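Local coordinates for protein tRNA (guanine(9)-N1)-methyltransferase (Schizosaccharomyces pombe, PDB 4JWH) that transfers a methyl group from S-adenosyl-L-methionine to N1 of guanine 9 in cytoplasmic tRNA, at residues T253-Q256 / V257-L261. Numbering follows the deposited sequence.
With SAH (S-adenosyl-L-homocysteine), chain C.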
ATOM      1  N   THR A 253      -3.028   8.163   3.802  1.00 23.96           N
ATOM      2  CA  THR A 253      -1.846   8.214   2.959  1.00 22.91           C
ATOM      3  C   THR A 253      -1.432   6.769   2.602  1.00 22.04           C
ATOM      4  O   THR A 253      -1.882   5.802   3.246  1.00 20.74           O
ATOM      5  CB  THR A 253      -0.660   8.915   3.654  1.00 23.17           C
ATOM      6  OG1 THR A 253      -0.194   8.104   4.741  1.00 19.98           O
ATOM      7  CG2 THR A 253      -1.038  10.335   4.161  1.00 23.66           C
ATOM      8  N   VAL A 254      -0.577   6.638   1.587  1.00 21.22           N
ATOM      9  CA  VAL A 254      -0.036   5.329   1.193  1.00 20.39           C
ATOM     10  C   VAL A 254       0.515   4.578   2.414  1.00 19.50           C
ATOM     11  O   VAL A 254       0.135   3.435   2.671  1.00 17.46           O
ATOM     12  CB  VAL A 254       1.055   5.470   0.115  1.00 21.31           C
ATOM     13  CG1 VAL A 254       1.723   4.112  -0.161  1.00 20.53           C
ATOM     14  CG2 VAL A 254       0.474   6.100  -1.177  1.00 19.70           C
ATOM     15  N   ASN A 255       1.373   5.235   3.195  1.00 19.20           N
ATOM     16  CA  ASN A 255       1.997   4.542   4.328  1.00 19.78           C
ATOM     17  C   ASN A 255       1.013   4.280   5.456  1.00 18.73           C
ATOM     18  O   ASN A 255       1.155   3.300   6.157  1.00 19.06           O
ATOM     19  CB  ASN A 255       3.231   5.276   4.892  1.00 19.68           C
ATOM     20  CG  ASN A 255       2.866   6.600   5.533  1.00 21.37           C
ATOM     21  OD1 ASN A 255       2.566   7.547   4.830  1.00 26.61           O
ATOM     22  ND2 ASN A 255       2.795   6.638   6.874  1.00 20.24           N
ATOM     23  N   GLN A 256       0.038   5.151   5.656  1.00 17.77           N
ATOM     24  CA  GLN A 256      -0.971   4.884   6.702  1.00 18.15           C
ATOM     25  C   GLN A 256      -1.760   3.609   6.385  1.00 17.99           C
ATOM     26  O   GLN A 256      -2.027   2.773   7.259  1.00 18.22           O
ATOM     27  CB  GLN A 256      -1.919   6.074   6.889  1.00 17.46           C
ATOM     28  CG  GLN A 256      -1.294   7.221   7.697  1.00 18.89           C
ATOM     29  CD  GLN A 256      -2.193   8.443   7.758  1.00 24.05           C
ATOM     30  OE1 GLN A 256      -2.898   8.749   6.796  1.00 22.96           O
ATOM     31  NE2 GLN A 256      -2.169   9.152   8.897  1.00 24.22           N
ATOM     32  N   VAL A 257      -2.121   3.451   5.125  1.00 18.41           N
ATOM     33  CA  VAL A 257      -2.904   2.287   4.707  1.00 18.32           C
ATOM     34  C   VAL A 257      -2.032   1.051   4.858  1.00 18.39           C
ATOM     35  O   VAL A 257      -2.443   0.060   5.435  1.00 18.06           O
ATOM     36  CB  VAL A 257      -3.346   2.452   3.226  1.00 19.11           C
ATOM     37  CG1 VAL A 257      -3.895   1.132   2.676  1.00 16.97           C
ATOM     38  CG2 VAL A 257      -4.410   3.549   3.146  1.00 18.70           C
ATOM     39  N   PHE A 258      -0.800   1.126   4.367  1.00 18.85           N
ATOM     40  CA  PHE A 258       0.129  -0.008   4.533  1.00 18.46           C
ATOM     41  C   PHE A 258       0.272  -0.419   5.997  1.00 19.15           C
ATOM     42  O   PHE A 258       0.163  -1.607   6.343  1.00 19.08           O
ATOM     43  CB  PHE A 258       1.520   0.260   3.951  1.00 17.68           C
ATOM     44  CG  PHE A 258       2.431  -0.919   4.093  1.00 18.41           C
ATOM     45  CD1 PHE A 258       2.448  -1.903   3.119  1.00 17.54           C
ATOM     46  CD2 PHE A 258       3.186  -1.099   5.246  1.00 17.98           C
ATOM     47  CE1 PHE A 258       3.258  -3.059   3.268  1.00 16.59           C
ATOM     48  CE2 PHE A 258       3.972  -2.246   5.417  1.00 17.46           C
ATOM     49  CZ  PHE A 258       3.995  -3.223   4.410  1.00 17.86           C
ATOM     50  N   GLU A 259       0.559   0.565   6.853  1.00 18.56           N
ATOM     51  CA  GLU A 259       0.737   0.331   8.275  1.00 18.74           C
ATOM     52  C   GLU A 259      -0.505  -0.306   8.905  1.00 18.23           C
ATOM     53  O   GLU A 259      -0.410  -1.210   9.771  1.00 18.56           O
ATOM     54  CB  GLU A 259       1.090   1.653   8.980  1.00 19.00           C
ATOM     55  CG  GLU A 259       2.484   2.205   8.642  1.00 23.44           C
ATOM     56  CD  GLU A 259       2.603   3.690   9.007  1.00 29.71           C
ATOM     57  OE1 GLU A 259       3.603   4.318   8.645  1.00 27.52           O
ATOM     58  OE2 GLU A 259       1.648   4.243   9.627  1.00 33.00           O
ATOM     59  N   ILE A 260      -1.685   0.166   8.494  1.00 16.53           N
ATOM     60  CA  ILE A 260      -2.920  -0.412   9.018  1.00 16.19           C
ATOM     61  C   ILE A 260      -3.064  -1.891   8.607  1.00 16.36           C
ATOM     62  O   ILE A 260      -3.391  -2.733   9.439  1.00 15.93           O
ATOM     63  CB  ILE A 260      -4.145   0.426   8.601  1.00 17.05           C
ATOM     64  CG1 ILE A 260      -4.210   1.740   9.427  1.00 15.23           C
ATOM     65  CG2 ILE A 260      -5.473  -0.402   8.649  1.00 17.69           C
ATOM     66  CD1 ILE A 260      -5.049   2.769   8.660  1.00 15.78           C
ATOM     67  N   LEU A 261      -2.811  -2.201   7.336  1.00 16.04           N
ATOM     68  CA  LEU A 261      -2.874  -3.592   6.852  1.00 16.43           C
ATOM     69  C   LEU A 261      -1.938  -4.473   7.651  1.00 16.10           C
ATOM     70  O   LEU A 261      -2.328  -5.541   8.108  1.00 16.75           O
ATOM     71  CB  LEU A 261      -2.530  -3.686   5.368  1.00 16.65           C
ATOM     72  CG  LEU A 261      -3.411  -2.839   4.432  1.00 18.56           C
ATOM     73  CD1 LEU A 261      -2.855  -2.972   2.996  1.00 20.47           C
ATOM     74  CD2 LEU A 261      -4.862  -3.343   4.505  1.00 19.34           C
TER
HETATM   75  N   SAH C 401      -7.710   9.906  -5.184  1.00 20.00           N
HETATM   76  CA  SAH C 401      -6.720   8.861  -4.968  1.00 20.00           C
HETATM   77  CB  SAH C 401      -6.003   9.214  -3.638  1.00 20.00           C
HETATM   78  CG  SAH C 401      -5.741   8.013  -2.828  1.00 20.00           C
HETATM   79  SD  SAH C 401      -4.820   7.960  -1.340  1.00 20.00           S
HETATM   80  C   SAH C 401      -7.411   7.525  -5.200  1.00 20.00           C
HETATM   81  O   SAH C 401      -7.174   6.493  -4.647  1.00 20.00           O
HETATM   82  OXT SAH C 401      -8.239   7.443  -6.057  1.00 20.00           O
HETATM   83  C5' SAH C 401      -3.634   6.735  -1.720  1.00 20.00           C
HETATM   84  C4' SAH C 401      -4.055   5.272  -1.626  1.00 20.00           C
HETATM   85  O4' SAH C 401      -4.325   4.864  -0.321  1.00 20.00           O
HETATM   86  C3' SAH C 401      -5.278   4.841  -2.445  1.00 20.00           C
HETATM   87  O3' SAH C 401      -4.977   4.619  -3.792  1.00 20.00           O
HETATM   88  C2' SAH C 401      -5.759   3.619  -1.744  1.00 20.00           C
HETATM   89  O2' SAH C 401      -5.057   2.528  -2.246  1.00 20.00           O
HETATM   90  C1' SAH C 401      -5.370   3.936  -0.324  1.00 20.00           C
HETATM   91  N9  SAH C 401      -6.503   4.374   0.509  1.00 20.00           N
HETATM   92  C8  SAH C 401      -6.629   5.529   1.099  1.00 20.00           C
HETATM   93  N7  SAH C 401      -7.708   5.602   1.832  1.00 20.00           N
HETATM   94  C5  SAH C 401      -8.287   4.445   1.747  1.00 20.00           C
HETATM   95  C6  SAH C 401      -9.496   3.816   2.282  1.00 20.00           C
HETATM   96  N6  SAH C 401     -10.298   4.486   3.069  1.00 20.00           N
HETATM   97  N1  SAH C 401      -9.748   2.575   1.943  1.00 20.00           N
HETATM   98  C2  SAH C 401      -8.941   1.895   1.150  1.00 20.00           C
HETATM   99  N3  SAH C 401      -7.853   2.391   0.619  1.00 20.00           N
HETATM  100  C4  SAH C 401      -7.471   3.636   0.878  1.00 20.00           C
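N255 and E259 lie side by side one turn apart in the first turns of helix 254-267. Followed outward, the E259 side chain begins with CB 3.3 Å from N255 O, which also accepts the backbone N-H of E259. CG comes closer, 3.0 Å from N255 O, and CD lies 3.2 Å from it; the extended chain (chi2 162°) sets the carboxylate alongside the N255 amide, with OE2 3.6 Å from N255 O. N255 ND2 donates an almost straight bond of 3.0 Å to E259 OE1, which lies in the amide plane, whereas ND2 meets it from above the carboxylate plane, the two groups being turned 68° apart. N255 OD1 takes the hydroxyl of T253 at 2.8 Å from OG1, which holds both ends. Without the carboxylate, as with an alanine here, ND2 is likely to lose this acceptor and the amide to turn more easily. T253, at the N-cap, and Q256 form a capping box: Q256 N donates to T253 OG1 and T253 N to Q256 OE1. V257 brings CG2 to 3.5 Å from N9 of S-adenosyl-L-homocysteine, making the capped helix start part of the cofactor site. The helix packs V254, V257 and F258 on strand 208-212, with helix 118-137 touching N255 and F258 and helix 270-277 touching Q256, E259 and I260.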